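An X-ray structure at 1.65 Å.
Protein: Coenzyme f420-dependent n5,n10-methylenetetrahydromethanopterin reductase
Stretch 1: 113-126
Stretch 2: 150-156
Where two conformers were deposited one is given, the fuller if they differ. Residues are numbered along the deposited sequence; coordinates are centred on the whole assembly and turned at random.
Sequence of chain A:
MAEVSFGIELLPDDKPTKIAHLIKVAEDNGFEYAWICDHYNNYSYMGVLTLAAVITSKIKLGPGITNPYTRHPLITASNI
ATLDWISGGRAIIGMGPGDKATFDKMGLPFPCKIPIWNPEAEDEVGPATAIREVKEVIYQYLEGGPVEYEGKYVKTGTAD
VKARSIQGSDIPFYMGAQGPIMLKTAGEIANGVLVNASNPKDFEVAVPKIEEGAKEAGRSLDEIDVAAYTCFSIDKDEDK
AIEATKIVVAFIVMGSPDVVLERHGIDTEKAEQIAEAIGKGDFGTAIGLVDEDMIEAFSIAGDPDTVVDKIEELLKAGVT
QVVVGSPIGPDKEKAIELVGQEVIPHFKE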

# COMPACT_ATOMS: atom_id res chain seq x y z
N LYS A 113 38.49 5.80 3.06
CA LYS A 113 39.25 4.79 3.78
C LYS A 113 39.17 4.93 5.29
O LYS A 113 39.91 4.28 6.01
CB LYS A 113 40.73 4.82 3.32
CG LYS A 113 40.83 4.65 1.78
CD LYS A 113 42.29 4.46 1.26
CE LYS A 113 42.79 3.09 1.61
NZ LYS A 113 44.20 2.87 1.16
N ILE A 114 38.24 5.77 5.75
CA ILE A 114 38.05 6.00 7.18
C ILE A 114 37.47 4.75 7.87
O ILE A 114 36.52 4.14 7.35
CB ILE A 114 37.05 7.15 7.43
CG1 ILE A 114 37.49 8.42 6.70
CG2 ILE A 114 36.88 7.38 8.94
CD1 ILE A 114 36.44 9.51 6.63
N PRO A 115 38.07 4.29 8.98
CA PRO A 115 37.53 3.12 9.71
C PRO A 115 36.39 3.73 10.54
O PRO A 115 36.40 3.70 11.78
CB PRO A 115 38.74 2.68 10.55
CG PRO A 115 39.37 4.00 10.92
CD PRO A 115 39.37 4.71 9.56
N ILE A 116 35.40 4.29 9.83
CA ILE A 116 34.29 5.00 10.46
C ILE A 116 33.59 4.31 11.62
O ILE A 116 33.30 4.95 12.63
CB ILE A 116 33.18 5.37 9.41
CG1 ILE A 116 33.76 6.29 8.34
CG2 ILE A 116 31.99 6.07 10.13
CD1 ILE A 116 32.74 6.77 7.27
N TRP A 117 33.37 3.02 11.50
CA TRP A 117 32.63 2.29 12.53
C TRP A 117 33.43 1.48 13.53
O TRP A 117 32.90 0.60 14.21
CB TRP A 117 31.53 1.43 11.88
CG TRP A 117 30.65 2.21 10.89
CD1 TRP A 117 30.54 1.97 9.54
CD2 TRP A 117 29.81 3.35 11.16
NE1 TRP A 117 29.70 2.89 8.97
CE2 TRP A 117 29.24 3.75 9.93
CE3 TRP A 117 29.50 4.08 12.33
CZ2 TRP A 117 28.36 4.84 9.82
CZ3 TRP A 117 28.63 5.17 12.22
CH2 TRP A 117 28.06 5.54 10.97
N ASN A 118 34.72 1.80 13.63
CA ASN A 118 35.57 1.17 14.64
C ASN A 118 36.23 2.40 15.30
O ASN A 118 37.33 2.81 14.93
CB ASN A 118 36.62 0.26 14.02
CG ASN A 118 37.42 -0.50 15.09
OD1 ASN A 118 37.37 -0.12 16.24
ND2 ASN A 118 38.14 -1.53 14.70
N PRO A 119 35.56 3.00 16.29
CA PRO A 119 35.99 4.18 17.03
C PRO A 119 37.38 4.14 17.62
O PRO A 119 38.04 5.18 17.73
CB PRO A 119 34.90 4.33 18.10
CG PRO A 119 33.68 3.83 17.34
CD PRO A 119 34.26 2.54 16.82
N GLU A 120 37.86 2.96 17.99
CA GLU A 120 39.21 2.93 18.55
C GLU A 120 40.30 2.79 17.50
O GLU A 120 41.49 2.93 17.82
CB GLU A 120 39.33 1.84 19.61
CG GLU A 120 38.75 0.50 19.24
CD GLU A 120 38.62 -0.43 20.45
OE1 GLU A 120 39.65 -0.97 20.91
OE2 GLU A 120 37.49 -0.60 20.97
N ALA A 121 39.92 2.56 16.25
CA ALA A 121 40.92 2.42 15.19
C ALA A 121 41.16 3.76 14.52
O ALA A 121 40.29 4.64 14.55
CB ALA A 121 40.46 1.39 14.15
N GLU A 122 42.32 3.92 13.91
CA GLU A 122 42.58 5.16 13.21
C GLU A 122 43.16 4.86 11.85
O GLU A 122 43.11 5.68 10.95
CB GLU A 122 43.55 6.05 14.00
CG GLU A 122 44.86 5.36 14.38
CD GLU A 122 45.78 6.28 15.17
OE1 GLU A 122 45.32 6.85 16.19
OE2 GLU A 122 46.96 6.42 14.77
N ASP A 123 43.69 3.65 11.70
CA ASP A 123 44.29 3.24 10.43
C ASP A 123 43.30 3.14 9.26
O ASP A 123 42.18 2.61 9.40
CB ASP A 123 44.94 1.87 10.61
CG ASP A 123 46.06 1.88 11.62
OD1 ASP A 123 46.44 0.78 12.05
OD2 ASP A 123 46.56 2.99 11.97
N GLU A 124 43.74 3.62 8.10
CA GLU A 124 42.93 3.55 6.87
C GLU A 124 42.62 2.11 6.53
O GLU A 124 43.40 1.21 6.79
CB GLU A 124 43.68 4.15 5.69
CG GLU A 124 44.07 5.57 5.83
CD GLU A 124 44.59 6.10 4.51
OE1 GLU A 124 45.24 5.33 3.78
OE2 GLU A 124 44.34 7.27 4.23
N VAL A 125 41.47 1.90 5.88
CA VAL A 125 41.03 0.57 5.53
C VAL A 125 40.65 0.60 4.06
O VAL A 125 39.98 1.54 3.60
CB VAL A 125 39.76 0.17 6.35
CG1 VAL A 125 39.29 -1.22 5.96
CG2 VAL A 125 40.05 0.21 7.83
N GLY A 126 41.08 -0.42 3.31
CA GLY A 126 40.74 -0.45 1.90
C GLY A 126 39.23 -0.69 1.73
O GLY A 126 38.63 -1.43 2.51
N GLU A 150 34.65 -7.96 15.03
CA GLU A 150 35.68 -6.97 15.25
C GLU A 150 36.58 -6.94 14.03
O GLU A 150 37.42 -7.83 13.84
CB GLU A 150 36.49 -7.32 16.50
CG GLU A 150 37.65 -6.36 16.70
CD GLU A 150 38.28 -6.44 18.09
OE1 GLU A 150 39.31 -5.75 18.30
OE2 GLU A 150 37.74 -7.16 18.96
N GLY A 151 36.42 -5.93 13.18
CA GLY A 151 37.24 -5.86 11.99
C GLY A 151 38.03 -4.58 12.05
O GLY A 151 38.12 -3.96 13.11
N LYS A 152 38.59 -4.17 10.91
CA LYS A 152 39.35 -2.94 10.82
C LYS A 152 38.47 -1.73 10.59
O LYS A 152 38.81 -0.62 10.97
CB LYS A 152 40.32 -2.96 9.61
CG LYS A 152 41.30 -4.13 9.52
CD LYS A 152 42.05 -4.10 8.14
CE LYS A 152 43.25 -3.10 8.06
NZ LYS A 152 43.05 -1.61 8.21
N TYR A 153 37.32 -1.92 9.94
CA TYR A 153 36.42 -0.80 9.62
C TYR A 153 35.20 -0.76 10.55
O TYR A 153 34.65 0.30 10.79
CB TYR A 153 36.02 -0.88 8.12
CG TYR A 153 34.53 -0.69 7.82
CD1 TYR A 153 34.01 0.57 7.49
CD2 TYR A 153 33.66 -1.78 7.88
CE1 TYR A 153 32.64 0.73 7.24
CE2 TYR A 153 32.28 -1.62 7.63
CZ TYR A 153 31.79 -0.37 7.32
OH TYR A 153 30.42 -0.25 7.10
N VAL A 154 34.80 -1.90 11.08
CA VAL A 154 33.67 -1.90 12.00
C VAL A 154 33.98 -2.85 13.14
O VAL A 154 34.49 -3.95 12.93
CB VAL A 154 32.31 -2.31 11.30
CG1 VAL A 154 32.41 -3.70 10.66
CG2 VAL A 154 31.21 -2.29 12.33
N LYS A 155 33.69 -2.39 14.35
CA LYS A 155 33.83 -3.23 15.53
C LYS A 155 32.52 -3.07 16.30
O LYS A 155 32.16 -1.98 16.70
CB LYS A 155 35.02 -2.81 16.42
CG LYS A 155 35.09 -3.67 17.69
CD LYS A 155 36.28 -3.26 18.60
CE LYS A 155 36.25 -4.08 19.89
NZ LYS A 155 37.48 -3.89 20.71
N THR A 156 31.79 -4.16 16.47
CA THR A 156 30.52 -4.08 17.19
C THR A 156 30.70 -4.56 18.62
O THR A 156 31.78 -5.07 19.01
CB THR A 156 29.48 -5.02 16.58
OG1 THR A 156 29.83 -6.39 16.83
CG2 THR A 156 29.38 -4.82 15.07
O HOH W 1 41.46 0.28 10.85

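Two loops can be joined without forming a sheet, by a single backbone bridge flanked by side chains that reach main-chain oxygens. The contact between residues 113-126 and 150-156 of this reductase is a compact example, burying 586 Å² with neither segment forming a regular helix or strand. The first segment is folded by two successive type I turns, Pro-115 to Asn-118 and Asn-118 to Ala-121, which present Trp-117 and Asn-118 to the second.

The second segment opens with Glu-150, whose OE1 lies 3.6 Å from Lys-155 NZ in a salt bridge within its own loop. At Gly-151 the carbonyl becomes the target: Asn-118 ND2 donates a weak hydrogen bond to Gly-151 O (2.9 Å), so an amide side chain satisfies a backbone oxygen across the gap. The same loop is tied back on itself by Gly-151 N, which bonds Val-154 O at 2.8 Å.

The CA-to-CB bond of Lys-152 points sideways, but the end of its long chain comes nearer to the first segment. There Lys-152 NZ makes a weak hydrogen bond to Glu-124 O (3.2 Å), a charged amine meeting a carbonyl dipole, while Val-125 CG2 lies 3.5 Å from Lys-152 NZ. Its carbonyl sits 3.3 Å from Pro-115 CB, measured from Lys-152 O, and accepts a hydrogen bond from a water that also donates to Asp-123 O; the water oxygen is 2.8 Å from both Lys-152 O and Asp-123 O. One solvent molecule thus joins two acceptors that could not bond directly.

Tyr-153 buries more area than any other residue here. Its ring lies obliquely to the Trp-117 indole, with planes at 80° and Trp-117 CD1 3.4 Å from Tyr-153 CE1, and its OH approaches the edge of the indole. Val-125 CG1 packs 3.9 Å from Tyr-153 CB, extending the apolar contact. On the backbone, Trp-117 N donates to Tyr-153 O at 3.1 Å, a bond weakened by its 123° angle.

Val-154 pairs with Trp-117 in the lone bridge, their CA atoms 4.3 Å apart. Although its CA-to-CB bond points away overall, Val-154 CG2 still meets Trp-117 CB at 3.8 Å, and Val-154 CA makes a CA-H...O contact with Trp-117 O at 3.4 Å.

Lys-155 completes the bridge: Lys-155 N donates to Trp-117 O at 3.1 Å and a nearly straight 166°. Its side chain, fully extended, carries Lys-155 NZ to Glu-120 OE2 (3.3 Å), where opposite charges form a salt bridge between the loops. The CA-to-CB bond of Thr-156 points away, and the residue makes no contact with the first segment.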